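Local atomic coordinates of 5' nucleotidase family protein (PDB entry 4Q7F), a protein that belongs to the 5' nucleotidase family, pairing a metal-binding calcineurin-like phosphoesterase domain with a 5'-nucleotidase C-terminal domain. Residues A336-N348 with A360-K372. Numbering follows the deposited sequence.
Sequences ARVAPHPFTNFMN and ACTALFDSASGFK
Helix 342-348 runs over strand 360-363, their axes 8.3 Å apart at 129°, while Arg337 comes alongside Leu364 just past the strand and Phe343 alongside Gly370, where the chain returns. At the Arg337 end, the side chain, extended from CG to NE, crosses Leu364 at about a right angle. Arg337 NH2 donates to Leu364 O at 2.7 Å; the oxygen lies in the guanidinium plane, although the donor stands above the carbonyl plane. Water 1 accepts from both Arg337 NE and Leu364 N, so both backbone polar atoms of Leu364 are engaged, and water 2 bridges Arg337 NH1 to Asp366 OD1. Leu364 CD2 lies over one guanidinium face and also meets Ala336 CB.

On the helix, Phe343 CG is anti to the backbone N (chi1 -174°), which lays the ring against Gly370: Gly370 CA sits over its centre in a CH-pi contact, 3.6 Å from the centroid. The same ring turns its edge to the face of Phe371, planes at 78°, with Phe343 CE1 3.6 Å from Phe371 CD2. Phe346 CE2 reaches Phe371 CE2 at 3.5 Å, completing an aromatic cluster also lined by Met328. Farther along, the bent selenomethionine Met347 brings CE to 3.8 Å from Thr362 CG2. Asn348 ND2 bonds to Thr344 O and to Ile436 O of the neighbouring strand, tying the helix to the sheet.

The chemistry is thus divided: aromatic packing joins the helix to strand 370-371, paired with 328-329, Met347 and Asn348 join it to the larger sheet holding strand 360-363, and the arginine with two waters bonds Leu364, just before the turn 365-368, and reaches Asp366 within it.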
loop_
_atom_site.group_PDB
_atom_site.type_symbol
_atom_site.label_atom_id
_atom_site.label_comp_id
_atom_site.label_asym_id
_atom_site.label_seq_id
_atom_site.Cartn_x
_atom_site.Cartn_y
_atom_site.Cartn_z
ATOM N N ALA A 336 -8.651 -20.797 1.758
ATOM C CA ALA A 336 -8.324 -20.611 0.370
ATOM C C ALA A 336 -6.827 -20.335 0.191
ATOM O O ALA A 336 -6.395 -19.993 -0.903
ATOM C CB ALA A 336 -9.166 -19.489 -0.216
ATOM N N ARG A 337 -6.044 -20.459 1.269
ATOM C CA ARG A 337 -4.590 -20.328 1.206
ATOM C C ARG A 337 -3.900 -21.670 1.528
ATOM O O ARG A 337 -2.876 -21.998 0.907
ATOM C CB ARG A 337 -4.071 -19.193 2.102
ATOM C CG ARG A 337 -4.459 -17.808 1.593
ATOM C CD ARG A 337 -3.720 -16.706 2.339
ATOM N NE ARG A 337 -4.095 -15.377 1.855
ATOM C CZ ARG A 337 -4.921 -14.528 2.462
ATOM N NH1 ARG A 337 -5.484 -14.806 3.641
ATOM N NH2 ARG A 337 -5.171 -13.367 1.889
ATOM N N VAL A 338 -4.442 -22.433 2.483
ATOM C CA VAL A 338 -3.883 -23.772 2.832
ATOM C C VAL A 338 -4.173 -24.863 1.832
ATOM O O VAL A 338 -3.571 -25.944 1.897
ATOM C CB VAL A 338 -4.410 -24.386 4.163
ATOM C CG1 VAL A 338 -3.417 -24.261 5.302
ATOM C CG2 VAL A 338 -5.829 -23.941 4.485
ATOM N N ALA A 339 -5.128 -24.632 0.952
ATOM C CA ALA A 339 -5.494 -25.653 -0.015
ATOM C C ALA A 339 -6.152 -24.999 -1.212
ATOM O O ALA A 339 -6.558 -23.811 -1.148
ATOM C CB ALA A 339 -6.447 -26.672 0.628
ATOM N N PRO A 340 -6.243 -25.746 -2.315
ATOM C CA PRO A 340 -6.876 -25.205 -3.498
ATOM C C PRO A 340 -8.307 -24.781 -3.226
ATOM O O PRO A 340 -8.994 -25.389 -2.389
ATOM C CB PRO A 340 -6.887 -26.392 -4.472
ATOM C CG PRO A 340 -5.781 -27.290 -4.023
ATOM C CD PRO A 340 -5.667 -27.094 -2.540
ATOM N N HIS A 341 -8.741 -23.762 -3.943
ATOM C CA HIS A 341 -10.088 -23.261 -3.841
ATOM C C HIS A 341 -10.549 -22.962 -5.274
ATOM O O HIS A 341 -9.744 -22.524 -6.101
ATOM C CB HIS A 341 -10.095 -21.991 -2.980
ATOM C CG HIS A 341 -11.465 -21.496 -2.658
ATOM N ND1 HIS A 341 -12.190 -20.724 -3.533
ATOM C CD2 HIS A 341 -12.270 -21.709 -1.585
ATOM C CE1 HIS A 341 -13.374 -20.459 -3.010
ATOM N NE2 HIS A 341 -13.442 -21.035 -1.822
ATOM N N PRO A 342 -11.835 -23.184 -5.587
ATOM C CA PRO A 342 -12.265 -22.890 -6.959
ATOM C C PRO A 342 -11.921 -21.475 -7.465
ATOM O O PRO A 342 -11.661 -21.294 -8.658
ATOM C CB PRO A 342 -13.781 -23.099 -6.903
ATOM C CG PRO A 342 -13.966 -24.120 -5.825
ATOM C CD PRO A 342 -12.915 -23.800 -4.794
ATOM N N PHE A 343 -11.904 -20.482 -6.582
ATOM C CA PHE A 343 -11.594 -19.127 -7.007
ATOM C C PHE A 343 -10.091 -18.926 -7.310
ATOM O O PHE A 343 -9.753 -18.245 -8.256
ATOM C CB PHE A 343 -12.110 -18.081 -6.020
ATOM C CG PHE A 343 -11.936 -16.670 -6.514
ATOM C CD1 PHE A 343 -12.781 -16.162 -7.485
ATOM C CD2 PHE A 343 -10.912 -15.871 -6.043
ATOM C CE1 PHE A 343 -12.620 -14.867 -7.958
ATOM C CE2 PHE A 343 -10.738 -14.583 -6.521
ATOM C CZ PHE A 343 -11.593 -14.085 -7.485
ATOM N N THR A 344 -9.195 -19.509 -6.519
ATOM C CA THR A 344 -7.755 -19.398 -6.813
ATOM C C THR A 344 -7.427 -20.206 -8.075
ATOM O O THR A 344 -6.567 -19.811 -8.894
ATOM C CB THR A 344 -6.874 -19.844 -5.639
ATOM O OG1 THR A 344 -7.165 -21.205 -5.286
ATOM C CG2 THR A 344 -7.112 -18.946 -4.470
ATOM N N ASN A 345 -8.117 -21.330 -8.233
ATOM C CA ASN A 345 -7.973 -22.151 -9.410
ATOM C C ASN A 345 -8.384 -21.343 -10.630
ATOM O O ASN A 345 -7.690 -21.334 -11.632
ATOM C CB ASN A 345 -8.839 -23.378 -9.334
ATOM C CG ASN A 345 -8.621 -24.283 -10.505
ATOM O OD1 ASN A 345 -7.527 -24.822 -10.678
ATOM N ND2 ASN A 345 -9.646 -24.450 -11.330
ATOM N N PHE A 346 -9.506 -20.644 -10.508
ATOM C CA PHE A 346 -10.007 -19.790 -11.568
ATOM C C PHE A 346 -9.027 -18.686 -11.959
ATOM O O PHE A 346 -8.803 -18.465 -13.142
ATOM C CB PHE A 346 -11.336 -19.180 -11.150
ATOM C CG PHE A 346 -11.677 -17.911 -11.864
ATOM C CD1 PHE A 346 -12.118 -17.929 -13.168
ATOM C CD2 PHE A 346 -11.566 -16.698 -11.218
ATOM C CE1 PHE A 346 -12.430 -16.750 -13.819
ATOM C CE2 PHE A 346 -11.883 -15.516 -11.859
ATOM C CZ PHE A 346 -12.318 -15.543 -13.167
HETATM N N MSE A 347 -8.474 -17.976 -10.973
HETATM C CA MSE A 347 -7.558 -16.873 -11.253
HETATM C C MSE A 347 -6.337 -17.397 -11.948
HETATM O O MSE A 347 -5.925 -16.851 -12.960
HETATM C CB MSE A 347 -7.167 -16.096 -9.994
HETATM C CG MSE A 347 -8.328 -15.223 -9.489
HETATM SE SE MSE A 347 -7.662 -13.889 -8.206
HETATM C CE MSE A 347 -7.205 -15.120 -6.734
ATOM N N ASN A 348 -5.734 -18.448 -11.403
ATOM C CA ASN A 348 -4.562 -19.048 -12.038
ATOM C C ASN A 348 -4.842 -19.563 -13.463
ATOM O O ASN A 348 -4.021 -19.386 -14.353
ATOM C CB ASN A 348 -3.959 -20.129 -11.150
ATOM C CG ASN A 348 -3.027 -19.551 -10.099
ATOM O OD1 ASN A 348 -1.984 -18.967 -10.433
ATOM N ND2 ASN A 348 -3.367 -19.735 -8.834
ATOM N N ALA A 360 1.754 -20.290 -13.344
ATOM C CA ALA A 360 1.237 -18.960 -13.009
ATOM C C ALA A 360 1.074 -18.885 -11.498
ATOM O O ALA A 360 1.130 -19.910 -10.808
ATOM C CB ALA A 360 -0.074 -18.693 -13.707
ATOM N N CYS A 361 0.914 -17.674 -10.975
ATOM C CA CYS A 361 0.675 -17.507 -9.565
ATOM C C CYS A 361 0.003 -16.176 -9.306
ATOM O O CYS A 361 0.080 -15.269 -10.136
ATOM C CB CYS A 361 1.951 -17.592 -8.759
ATOM S SG CYS A 361 3.086 -16.208 -9.005
ATOM N N THR A 362 -0.716 -16.132 -8.189
ATOM C CA THR A 362 -1.353 -14.900 -7.685
ATOM C C THR A 362 -1.543 -14.984 -6.188
ATOM O O THR A 362 -1.678 -16.072 -5.613
ATOM C CB THR A 362 -2.690 -14.594 -8.351
ATOM O OG1 THR A 362 -3.149 -13.292 -7.932
ATOM C CG2 THR A 362 -3.716 -15.660 -8.027
ATOM N N ALA A 363 -1.517 -13.823 -5.549
ATOM C CA ALA A 363 -1.773 -13.742 -4.131
ATOM C C ALA A 363 -3.282 -13.683 -3.984
ATOM O O ALA A 363 -3.994 -13.454 -4.969
ATOM C CB ALA A 363 -1.132 -12.494 -3.543
ATOM N N LEU A 364 -3.776 -13.997 -2.790
ATOM C CA LEU A 364 -5.185 -13.795 -2.482
ATOM C C LEU A 364 -5.175 -12.470 -1.696
ATOM O O LEU A 364 -4.651 -12.393 -0.567
ATOM C CB LEU A 364 -5.759 -14.916 -1.631
ATOM C CG LEU A 364 -7.245 -14.738 -1.298
ATOM C CD1 LEU A 364 -8.097 -14.872 -2.550
ATOM C CD2 LEU A 364 -7.658 -15.748 -0.250
ATOM N N PHE A 365 -5.714 -11.426 -2.296
ATOM C CA PHE A 365 -5.715 -10.108 -1.640
ATOM C C PHE A 365 -6.723 -10.001 -0.458
ATOM O O PHE A 365 -7.702 -10.738 -0.378
ATOM C CB PHE A 365 -5.843 -8.989 -2.687
ATOM C CG PHE A 365 -4.728 -9.003 -3.711
ATOM C CD1 PHE A 365 -3.426 -8.667 -3.343
ATOM C CD2 PHE A 365 -4.970 -9.356 -5.035
ATOM C CE1 PHE A 365 -2.392 -8.679 -4.272
ATOM C CE2 PHE A 365 -3.930 -9.379 -5.969
ATOM C CZ PHE A 365 -2.643 -9.042 -5.587
ATOM N N ASP A 366 -6.457 -9.087 0.464
ATOM C CA ASP A 366 -7.280 -8.970 1.681
ATOM C C ASP A 366 -8.770 -8.786 1.461
ATOM O O ASP A 366 -9.573 -9.302 2.217
ATOM C CB ASP A 366 -6.696 -7.905 2.604
ATOM C CG ASP A 366 -5.391 -8.363 3.232
ATOM O OD1 ASP A 366 -5.358 -9.506 3.752
ATOM O OD2 ASP A 366 -4.407 -7.603 3.202
ATOM N N SER A 367 -9.130 -8.087 0.398
ATOM C CA SER A 367 -10.539 -7.862 0.064
ATOM C C SER A 367 -11.131 -8.955 -0.874
ATOM O O SER A 367 -12.287 -8.847 -1.330
ATOM C CB SER A 367 -10.647 -6.498 -0.605
ATOM O OG SER A 367 -9.735 -6.418 -1.708
ATOM N N ALA A 368 -10.349 -10.003 -1.143
ATOM C CA ALA A 368 -10.764 -11.046 -2.067
ATOM C C ALA A 368 -11.718 -12.045 -1.458
ATOM O O ALA A 368 -11.289 -13.020 -0.847
ATOM C CB ALA A 368 -9.539 -11.783 -2.622
ATOM N N SER A 369 -13.010 -11.827 -1.663
ATOM C CA SER A 369 -14.034 -12.750 -1.178
ATOM C C SER A 369 -14.536 -13.700 -2.293
ATOM O O SER A 369 -15.536 -14.396 -2.120
ATOM C CB SER A 369 -15.193 -11.951 -0.581
ATOM O OG SER A 369 -15.648 -10.981 -1.504
ATOM N N GLY A 370 -13.836 -13.749 -3.423
ATOM C CA GLY A 370 -14.250 -14.611 -4.528
ATOM C C GLY A 370 -15.459 -14.053 -5.252
ATOM O O GLY A 370 -15.840 -12.888 -5.047
ATOM N N PHE A 371 -16.058 -14.862 -6.122
ATOM C CA PHE A 371 -17.235 -14.426 -6.849
ATOM C C PHE A 371 -18.475 -15.259 -6.504
ATOM O O PHE A 371 -18.400 -16.464 -6.299
ATOM C CB PHE A 371 -17.085 -14.519 -8.371
ATOM C CG PHE A 371 -15.984 -13.680 -8.975
ATOM C CD1 PHE A 371 -15.631 -12.450 -8.462
ATOM C CD2 PHE A 371 -15.397 -14.088 -10.162
ATOM C CE1 PHE A 371 -14.644 -11.682 -9.069
ATOM C CE2 PHE A 371 -14.424 -13.326 -10.780
ATOM C CZ PHE A 371 -14.041 -12.120 -10.230
ATOM N N LYS A 372 -19.612 -14.583 -6.467
ATOM C CA LYS A 372 -20.891 -15.243 -6.312
ATOM C C LYS A 372 -21.274 -15.481 -7.762
ATOM O O LYS A 372 -20.493 -15.156 -8.660
ATOM C CB LYS A 372 -21.907 -14.328 -5.645
ATOM C CG LYS A 372 -21.545 -13.893 -4.234
ATOM C CD LYS A 372 -22.471 -12.792 -3.730
ATOM C CE LYS A 372 -22.277 -11.509 -4.533
ATOM N NZ LYS A 372 -23.151 -10.406 -4.068
HETATM O O HOH W 1 -2.503 -14.510 -0.529
HETATM O O HOH W 2 -6.889 -12.204 4.492
#